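Type IV pilus assembly protein PilF (Thermus thermophilus HB8, PDB 5OIU) probably hydrolyses ATP as a hexameric AAA+-type motor that powers assembly of type IV pili. Local coordinates at residues D123-A127 and Y329-E333; V281-C285 and C317-G321. One frame throughout, in Å; residues are numbered along the deposited sequence.

The two contacts are joined through one strand: residues 269-281 pair antiparallel with strand 328-336, which carries the second segment of contact 1, and end at Val281, where contact 2 begins. In sequence, contact 2 falls between the two halves of contact 1. Their centres are 22 Å apart and their nearest atoms about 7 Å, so they do not touch. Contact 1 lies deeper, its centre 13 Å from that of the chain, with Ala330 in the ATP pocket; it packs by ring stacking, a tight glycine and a water bridge. Contact 2, 25 Å out and with exposed residues, joins two loops mainly through zinc-bound cysteine sulfurs.

Contact 1: D123-A127 and Y329-E333; sequences DLGFA and YAIHE
Residues 329-333 are extended, with phi from -96° to -149° and psi from 116° to 150°, whereas 123-127 form an irregular turn in the loop before helix 128-138. Gly125 (phi 89°, psi 15°) enters the left-handed region; Phe126 and Ala127 return to extended angles. The CA atoms of Gly125 and Ala330 are 5.9 Å apart, those of Phe126 and His332 7.0 Å, and no direct hydrogen bond crosses between the segments.

From the strand, Ala330 and His332 direct their CA-to-CB bonds toward the loop, and Ile331 away from it. His332 (chi1 m, chi2 108°) is the most covered residue. Its ring lies face to face with that of Phe126 (chi1 m, chi2 -82°), centroids 3.8 Å apart and planes at 11°, with Phe126 CE1 3.5 Å from His332 CG. Strand 328-336 is the outermost within this chain of the mixed sheet in the P-loop ATPase core, pairing antiparallel with strand 269-281, so the stack packs the loop against that sheet; Ala330 also touches the bound ATP.

The edge of the imidazole meets backbone: His332 CE1 is 3.5 Å from Leu124 O and 3.8 Å from Gly125 C. Water 1 completes the link, accepting from Ala127 N at 2.8 Å and hydrogen-bonding His332 ND1 at 3.1 Å. Tyr329 (chi1 t) brings its OH within 3.5 Å of Gly125 CA. A CB on Gly125 would fall 3.0 Å from Tyr329 CE1, a clash. Lys373 of helix 366-374 hydrogen-bonds Ala330 O and, weakly, Gly125 O.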
loop_
_atom_site.group_PDB
_atom_site.type_symbol
_atom_site.label_atom_id
_atom_site.label_comp_id
_atom_site.label_asym_id
_atom_site.label_seq_id
_atom_site.Cartn_x
_atom_site.Cartn_y
_atom_site.Cartn_z
ATOM N N ASP C 123 20.404 -11.155 36.383
ATOM C CA ASP C 123 20.069 -12.572 36.319
ATOM C C ASP C 123 18.935 -12.844 35.331
ATOM O O ASP C 123 18.177 -13.801 35.503
ATOM C CB ASP C 123 19.678 -13.107 37.699
ATOM C CG ASP C 123 20.651 -12.693 38.789
ATOM O OD1 ASP C 123 21.850 -12.987 38.615
ATOM O OD2 ASP C 123 20.219 -12.082 39.810
ATOM N N LEU C 124 18.780 -12.005 34.312
ATOM C CA LEU C 124 17.741 -12.231 33.318
ATOM C C LEU C 124 18.204 -13.109 32.176
ATOM O O LEU C 124 17.410 -13.362 31.268
ATOM C CB LEU C 124 17.243 -10.909 32.738
ATOM C CG LEU C 124 16.181 -10.181 33.543
ATOM C CD1 LEU C 124 15.920 -8.823 32.896
ATOM C CD2 LEU C 124 14.941 -11.009 33.597
ATOM N N GLY C 125 19.469 -13.528 32.175
ATOM C CA GLY C 125 20.008 -14.398 31.151
ATOM C C GLY C 125 20.608 -13.724 29.929
ATOM O O GLY C 125 20.831 -14.409 28.925
ATOM N N PHE C 126 20.891 -12.417 29.973
ATOM C CA PHE C 126 21.358 -11.707 28.786
ATOM C C PHE C 126 22.783 -12.096 28.434
ATOM O O PHE C 126 23.623 -12.293 29.316
ATOM C CB PHE C 126 21.294 -10.196 29.003
ATOM C CG PHE C 126 19.957 -9.620 28.743
ATOM C CD1 PHE C 126 19.556 -9.323 27.456
ATOM C CD2 PHE C 126 19.081 -9.395 29.779
ATOM C CE1 PHE C 126 18.307 -8.799 27.208
ATOM C CE2 PHE C 126 17.829 -8.866 29.544
ATOM C CZ PHE C 126 17.439 -8.563 28.262
ATOM N N ALA C 127 23.064 -12.192 27.133
ATOM C CA ALA C 127 24.439 -12.389 26.702
ATOM C C ALA C 127 25.255 -11.162 27.093
ATOM O O ALA C 127 24.712 -10.058 27.160
ATOM C CB ALA C 127 24.514 -12.616 25.200
ATOM N N TYR C 329 15.123 -20.804 30.528
ATOM C CA TYR C 329 16.128 -19.766 30.329
ATOM C C TYR C 329 15.721 -18.941 29.118
ATOM O O TYR C 329 15.123 -19.462 28.175
ATOM C CB TYR C 329 17.511 -20.379 30.125
ATOM C CG TYR C 329 18.704 -19.520 30.492
ATOM C CD1 TYR C 329 19.212 -18.591 29.601
ATOM C CD2 TYR C 329 19.364 -19.694 31.705
ATOM C CE1 TYR C 329 20.329 -17.840 29.907
ATOM C CE2 TYR C 329 20.480 -18.951 32.025
ATOM C CZ TYR C 329 20.964 -18.019 31.120
ATOM O OH TYR C 329 22.076 -17.252 31.424
ATOM N N ALA C 330 16.010 -17.652 29.159
ATOM C CA ALA C 330 15.515 -16.751 28.135
ATOM C C ALA C 330 16.573 -16.544 27.066
ATOM O O ALA C 330 17.775 -16.609 27.339
ATOM C CB ALA C 330 15.115 -15.406 28.735
ATOM N N ILE C 331 16.103 -16.301 25.834
ATOM C CA ILE C 331 16.939 -15.893 24.711
ATOM C C ILE C 331 16.369 -14.597 24.138
ATOM O O ILE C 331 15.155 -14.359 24.157
ATOM C CB ILE C 331 17.029 -17.006 23.638
ATOM C CG1 ILE C 331 15.726 -17.141 22.847
ATOM C CG2 ILE C 331 17.336 -18.353 24.277
ATOM C CD1 ILE C 331 15.730 -18.363 21.958
ATOM N N HIS C 332 17.253 -13.746 23.619
ATOM C CA HIS C 332 16.889 -12.356 23.406
ATOM C C HIS C 332 17.243 -11.853 22.017
ATOM O O HIS C 332 18.225 -12.271 21.399
ATOM C CB HIS C 332 17.567 -11.476 24.422
ATOM C CG HIS C 332 17.251 -11.836 25.840
ATOM N ND1 HIS C 332 18.170 -12.436 26.680
ATOM C CD2 HIS C 332 16.126 -11.659 26.574
ATOM C CE1 HIS C 332 17.618 -12.626 27.864
ATOM N NE2 HIS C 332 16.381 -12.157 27.830
ATOM N N GLU C 333 16.426 -10.916 21.554
ATOM C CA GLU C 333 16.701 -10.120 20.370
ATOM C C GLU C 333 16.432 -8.662 20.726
ATOM O O GLU C 333 15.289 -8.311 21.049
ATOM C CB GLU C 333 15.810 -10.573 19.222
ATOM C CG GLU C 333 16.247 -10.113 17.878
ATOM C CD GLU C 333 15.425 -10.753 16.803
ATOM O OE1 GLU C 333 14.279 -10.289 16.593
ATOM O OE2 GLU C 333 15.914 -11.743 16.204
HETATM O O HOH W 1 20.937 -12.227 25.286
#

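Contact 2: V281-C285 and C317-G321; sequences VCEHC and CERCG. With ZN (zinc ion), chain S.
Cys317, His284 and Cys282 have the most surface covered where these two loops face each other across a zinc ion. Cys317 (phi -155°, psi 176°; chi1 p) points toward the other segment, its SG 4.1 Å from Cys282 SG and 4.1 Å from His284 CB. Cys282 (chi1 t) stands opposite Cys320, CA atoms 6.3 Å and CB atoms 3.7 Å apart; Cys285 and Cys317 pair likewise, with CA atoms 6.1 Å apart and CB atoms 4.0 Å apart.

Two CxxC turns thus form a four-cysteine zinc site resembling paired zinc knuckles, as in related secretion ATPases. ZN is bound by Cys282 SG at 2.4 Å, Cys285 SG (chi1 p) at 2.4 Å and Cys320 SG (chi1 p) at 2.3 Å; Cys317 SG, the fourth ligand of the site, is more distant from ZN at 2.7 Å.

Within each turn, amides point at sulfur: His284 N donates to Cys282 SG at 3.4 Å, Cys317 N to Cys320 SG at 3.4 Å, and Arg319 N weakly to Cys317 SG at 3.5 Å. Cys320 N also donates to Cys317 O at 3.1 Å. On the outer side His284 (chi1 m) brings its ND1 3.5 Å from Arg319 CG, the aliphatic part of a side chain whose end leads away.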
loop_
_atom_site.group_PDB
_atom_site.type_symbol
_atom_site.label_atom_id
_atom_site.label_comp_id
_atom_site.label_asym_id
_atom_site.label_seq_id
_atom_site.Cartn_x
_atom_site.Cartn_y
_atom_site.Cartn_z
ATOM N N VAL C 281 18.994 -27.428 30.057
ATOM C CA VAL C 281 19.529 -28.780 30.191
ATOM C C VAL C 281 19.789 -29.102 31.658
ATOM O O VAL C 281 20.404 -28.308 32.384
ATOM C CB VAL C 281 20.819 -28.923 29.367
ATOM C CG1 VAL C 281 21.487 -30.254 29.667
ATOM C CG2 VAL C 281 20.534 -28.787 27.872
ATOM N N CYS C 282 19.334 -30.279 32.096
ATOM C CA CYS C 282 19.648 -30.757 33.439
ATOM C C CYS C 282 21.154 -30.797 33.676
ATOM O O CYS C 282 21.939 -31.161 32.797
ATOM C CB CYS C 282 19.056 -32.148 33.667
ATOM S SG CYS C 282 19.596 -32.951 35.231
ATOM N N GLU C 283 21.562 -30.422 34.882
ATOM C CA GLU C 283 22.984 -30.283 35.158
ATOM C C GLU C 283 23.662 -31.602 35.482
ATOM O O GLU C 283 24.891 -31.679 35.398
ATOM C CB GLU C 283 23.206 -29.315 36.316
ATOM C CG GLU C 283 22.951 -27.883 35.956
ATOM C CD GLU C 283 24.021 -27.312 35.044
ATOM O OE1 GLU C 283 24.912 -28.071 34.587
ATOM O OE2 GLU C 283 23.969 -26.087 34.793
ATOM N N HIS C 284 22.893 -32.631 35.836
ATOM C CA HIS C 284 23.447 -33.865 36.377
ATOM C C HIS C 284 23.539 -34.998 35.362
ATOM O O HIS C 284 24.269 -35.964 35.606
ATOM C CB HIS C 284 22.621 -34.321 37.588
ATOM C CG HIS C 284 22.538 -33.298 38.680
ATOM N ND1 HIS C 284 21.369 -33.029 39.365
ATOM C CD2 HIS C 284 23.477 -32.467 39.196
ATOM C CE1 HIS C 284 21.593 -32.077 40.254
ATOM N NE2 HIS C 284 22.862 -31.718 40.171
ATOM N N CYS C 285 22.818 -34.922 34.242
ATOM C CA CYS C 285 23.023 -35.856 33.143
ATOM C C CYS C 285 23.500 -35.149 31.883
ATOM O O CYS C 285 23.357 -35.686 30.783
ATOM C CB CYS C 285 21.748 -36.639 32.849
ATOM S SG CYS C 285 20.369 -35.597 32.460
ATOM N N CYS C 317 17.802 -38.283 33.843
ATOM C CA CYS C 317 18.139 -38.904 35.119
ATOM C C CYS C 317 17.070 -38.583 36.158
ATOM O O CYS C 317 16.140 -37.810 35.914
ATOM C CB CYS C 317 19.518 -38.457 35.610
ATOM S SG CYS C 317 19.544 -36.846 36.417
ATOM N N GLU C 318 17.239 -39.173 37.345
ATOM C CA GLU C 318 16.245 -39.060 38.410
ATOM C C GLU C 318 15.908 -37.606 38.744
ATOM O O GLU C 318 14.760 -37.310 39.085
ATOM C CB GLU C 318 16.747 -39.791 39.663
ATOM C CG GLU C 318 17.499 -41.102 39.379
ATOM C CD GLU C 318 19.017 -40.916 39.318
ATOM O OE1 GLU C 318 19.608 -40.437 40.313
ATOM O OE2 GLU C 318 19.613 -41.231 38.260
ATOM N N ARG C 319 16.883 -36.693 38.635
ATOM C CA ARG C 319 16.729 -35.292 39.037
ATOM C C ARG C 319 15.968 -34.426 38.026
ATOM O O ARG C 319 15.737 -33.246 38.302
ATOM C CB ARG C 319 18.113 -34.663 39.305
ATOM C CG ARG C 319 18.782 -35.052 40.646
ATOM C CD ARG C 319 18.183 -34.315 41.872
ATOM N NE ARG C 319 16.834 -34.784 42.236
ATOM C CZ ARG C 319 15.797 -33.995 42.550
ATOM N NH1 ARG C 319 14.624 -34.534 42.864
ATOM N NH2 ARG C 319 15.919 -32.668 42.547
ATOM N N CYS C 320 15.550 -34.965 36.877
ATOM C CA CYS C 320 14.927 -34.143 35.845
ATOM C C CYS C 320 13.769 -34.871 35.169
ATOM O O CYS C 320 13.489 -34.629 33.988
ATOM C CB CYS C 320 15.957 -33.723 34.785
ATOM S SG CYS C 320 16.700 -35.118 33.881
ATOM N N GLY C 321 13.083 -35.756 35.895
ATOM C CA GLY C 321 12.127 -36.642 35.242
ATOM C C GLY C 321 12.878 -37.595 34.330
ATOM O O GLY C 321 13.947 -38.101 34.674
HETATM ZN ZN ZN S . 18.954 -35.156 34.395
#